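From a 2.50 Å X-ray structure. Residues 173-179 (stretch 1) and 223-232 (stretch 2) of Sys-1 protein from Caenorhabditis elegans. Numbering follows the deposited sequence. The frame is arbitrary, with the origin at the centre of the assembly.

Stretch 1 (173-179) LSEYFNP
Stretch 2 (223-232) GLIIKLNAVM

How do the backbones meet? Stretch 2 leaves the N-cap G223 (phi/psi -94/175) and runs helical from L224 onward, with L228 N to L224 O at 2.7 Å. Stretch 1 starts helical at L173 and S174, E175 to F177 keep phi/psi of -62/-25, -71/-14 and -101/11, and N178 is extended (-70/142). F177 and K227 are in register, their CA atoms 5.7 Å apart.

What satisfies the K227 ammonium? K227 points toward stretch 1 with an m, t, t, t side chain, long enough for NZ to reach two oxygens. K227 NZ donates to N178 OD1 at 3.1 Å and, weakly, to S174 O at 3.3 Å. N178, chi1 m and chi2 -8°, starts away from the helix, yet its amide end comes nearer.

Does S174 O have another donor? F177 N bonds to S174 O at 2.8 Å, so this carbonyl serves both backbone and lysine. S174 OG is satisfied elsewhere in the structure.

What fills the apolar centre? F177 (chi1 m, chi2 -31°) points toward the helix. L228 CD2 sits over one ring face, 3.8 Å from the F177 ring centroid and 13° off its normal, a CH-pi contact. L224 CD2 approaches F177 CD2 at 4.1 Å, and V231 CG2 lies 4.0 Å from F177 CD1, nonpolar groups in van der Waals contact; both leucines are m, t, and V231 is t.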

# COMPACT_ATOMS: atom_id res chain seq x y z
N LEU A 173 -13.64 -13.33 18.75
CA LEU A 173 -12.46 -12.53 18.48
C LEU A 173 -12.78 -11.03 18.54
O LEU A 173 -11.97 -10.24 19.05
CB LEU A 173 -11.85 -12.86 17.11
CG LEU A 173 -11.24 -14.24 16.81
CD1 LEU A 173 -10.95 -14.34 15.33
CD2 LEU A 173 -9.97 -14.55 17.62
N SER A 174 -13.96 -10.66 18.04
CA SER A 174 -14.37 -9.26 17.97
C SER A 174 -14.59 -8.66 19.34
O SER A 174 -14.45 -7.45 19.51
CB SER A 174 -15.65 -9.10 17.16
OG SER A 174 -15.39 -9.35 15.80
N GLU A 175 -14.96 -9.49 20.31
CA GLU A 175 -15.24 -8.99 21.65
C GLU A 175 -13.97 -8.35 22.25
O GLU A 175 -14.06 -7.47 23.09
CB GLU A 175 -15.82 -10.08 22.55
CG GLU A 175 -16.48 -9.55 23.84
CD GLU A 175 -17.14 -10.63 24.71
OE1 GLU A 175 -17.56 -11.69 24.17
OE2 GLU A 175 -17.26 -10.41 25.95
N TYR A 176 -12.80 -8.76 21.77
CA TYR A 176 -11.56 -8.15 22.21
C TYR A 176 -11.38 -6.74 21.67
O TYR A 176 -10.53 -5.99 22.15
CB TYR A 176 -10.36 -8.99 21.82
CG TYR A 176 -10.15 -10.25 22.63
CD1 TYR A 176 -9.22 -10.28 23.67
CD2 TYR A 176 -10.84 -11.43 22.33
CE1 TYR A 176 -8.99 -11.44 24.39
CE2 TYR A 176 -10.63 -12.58 23.06
CZ TYR A 176 -9.70 -12.58 24.09
OH TYR A 176 -9.47 -13.74 24.81
N PHE A 177 -12.17 -6.36 20.68
CA PHE A 177 -12.08 -5.02 20.12
C PHE A 177 -13.18 -4.10 20.63
O PHE A 177 -13.36 -2.99 20.11
CB PHE A 177 -12.05 -5.07 18.59
CG PHE A 177 -10.82 -5.74 18.02
CD1 PHE A 177 -9.60 -5.67 18.69
CD2 PHE A 177 -10.88 -6.41 16.80
CE1 PHE A 177 -8.47 -6.28 18.17
CE2 PHE A 177 -9.75 -7.01 16.27
CZ PHE A 177 -8.54 -6.95 16.96
N ASN A 178 -13.90 -4.54 21.66
CA ASN A 178 -14.93 -3.72 22.28
C ASN A 178 -14.33 -2.54 23.04
O ASN A 178 -13.27 -2.68 23.66
CB ASN A 178 -15.88 -4.55 23.16
CG ASN A 178 -16.94 -5.30 22.34
OD1 ASN A 178 -17.08 -5.11 21.13
ND2 ASN A 178 -17.69 -6.17 23.02
N PRO A 179 -14.99 -1.37 22.97
CA PRO A 179 -14.49 -0.12 23.55
C PRO A 179 -14.13 -0.22 25.03
O PRO A 179 -13.17 0.42 25.46
CB PRO A 179 -15.65 0.86 23.35
CG PRO A 179 -16.84 0.02 22.96
CD PRO A 179 -16.28 -1.17 22.27
N GLY A 223 -19.15 -2.98 13.54
CA GLY A 223 -18.13 -3.39 12.60
C GLY A 223 -16.74 -2.93 12.97
O GLY A 223 -16.54 -2.17 13.93
N LEU A 224 -15.77 -3.37 12.19
CA LEU A 224 -14.37 -3.22 12.54
C LEU A 224 -13.77 -1.83 12.35
O LEU A 224 -12.76 -1.51 12.97
CB LEU A 224 -13.50 -4.26 11.83
CG LEU A 224 -13.57 -5.66 12.43
CD1 LEU A 224 -12.36 -6.42 11.99
CD2 LEU A 224 -13.65 -5.62 13.94
N ILE A 225 -14.37 -1.01 11.50
CA ILE A 225 -13.81 0.30 11.30
C ILE A 225 -13.93 1.10 12.60
O ILE A 225 -12.95 1.67 13.08
CB ILE A 225 -14.42 1.02 10.08
CG1 ILE A 225 -13.98 0.32 8.80
CG2 ILE A 225 -13.99 2.47 10.05
CD1 ILE A 225 -14.40 1.02 7.52
N ILE A 226 -15.12 1.12 13.19
CA ILE A 226 -15.32 1.86 14.43
C ILE A 226 -14.51 1.25 15.58
O ILE A 226 -13.91 1.96 16.41
CB ILE A 226 -16.83 1.95 14.78
CG1 ILE A 226 -17.60 2.68 13.67
CG2 ILE A 226 -17.08 2.61 16.14
CD1 ILE A 226 -17.22 4.16 13.48
N LYS A 227 -14.46 -0.08 15.61
CA LYS A 227 -13.80 -0.80 16.68
C LYS A 227 -12.29 -0.65 16.61
O LYS A 227 -11.65 -0.29 17.61
CB LYS A 227 -14.17 -2.28 16.66
CG LYS A 227 -15.56 -2.59 17.18
CD LYS A 227 -15.66 -4.10 17.37
CE LYS A 227 -17.08 -4.60 17.45
NZ LYS A 227 -17.08 -5.92 18.14
N LEU A 228 -11.72 -0.88 15.43
CA LEU A 228 -10.29 -0.75 15.27
C LEU A 228 -9.80 0.68 15.53
O LEU A 228 -8.73 0.86 16.12
CB LEU A 228 -9.84 -1.29 13.91
CG LEU A 228 -9.96 -2.82 13.83
CD1 LEU A 228 -9.55 -3.35 12.46
CD2 LEU A 228 -9.14 -3.51 14.96
N ASN A 229 -10.60 1.68 15.15
CA ASN A 229 -10.30 3.07 15.45
C ASN A 229 -10.25 3.36 16.94
O ASN A 229 -9.37 4.07 17.39
CB ASN A 229 -11.28 4.05 14.78
CG ASN A 229 -10.96 4.29 13.31
OD1 ASN A 229 -9.90 3.90 12.81
ND2 ASN A 229 -11.88 4.94 12.60
N ALA A 230 -11.20 2.82 17.70
CA ALA A 230 -11.24 3.09 19.14
C ALA A 230 -10.08 2.39 19.86
O ALA A 230 -9.58 2.88 20.87
CB ALA A 230 -12.57 2.74 19.72
N VAL A 231 -9.64 1.26 19.30
CA VAL A 231 -8.50 0.52 19.82
C VAL A 231 -7.18 1.28 19.57
O VAL A 231 -6.34 1.39 20.47
CB VAL A 231 -8.45 -0.93 19.24
CG1 VAL A 231 -7.14 -1.63 19.57
CG2 VAL A 231 -9.64 -1.76 19.73
N MSE A 232 -6.99 1.77 18.34
CA MSE A 232 -5.90 2.69 18.00
C MSE A 232 -5.79 3.80 19.04
O MSE A 232 -4.73 4.07 19.60
CB MSE A 232 -6.21 3.35 16.67
CG MSE A 232 -5.42 2.96 15.44
SE MSE A 232 -5.87 4.38 14.10
CE MSE A 232 -5.63 5.89 15.28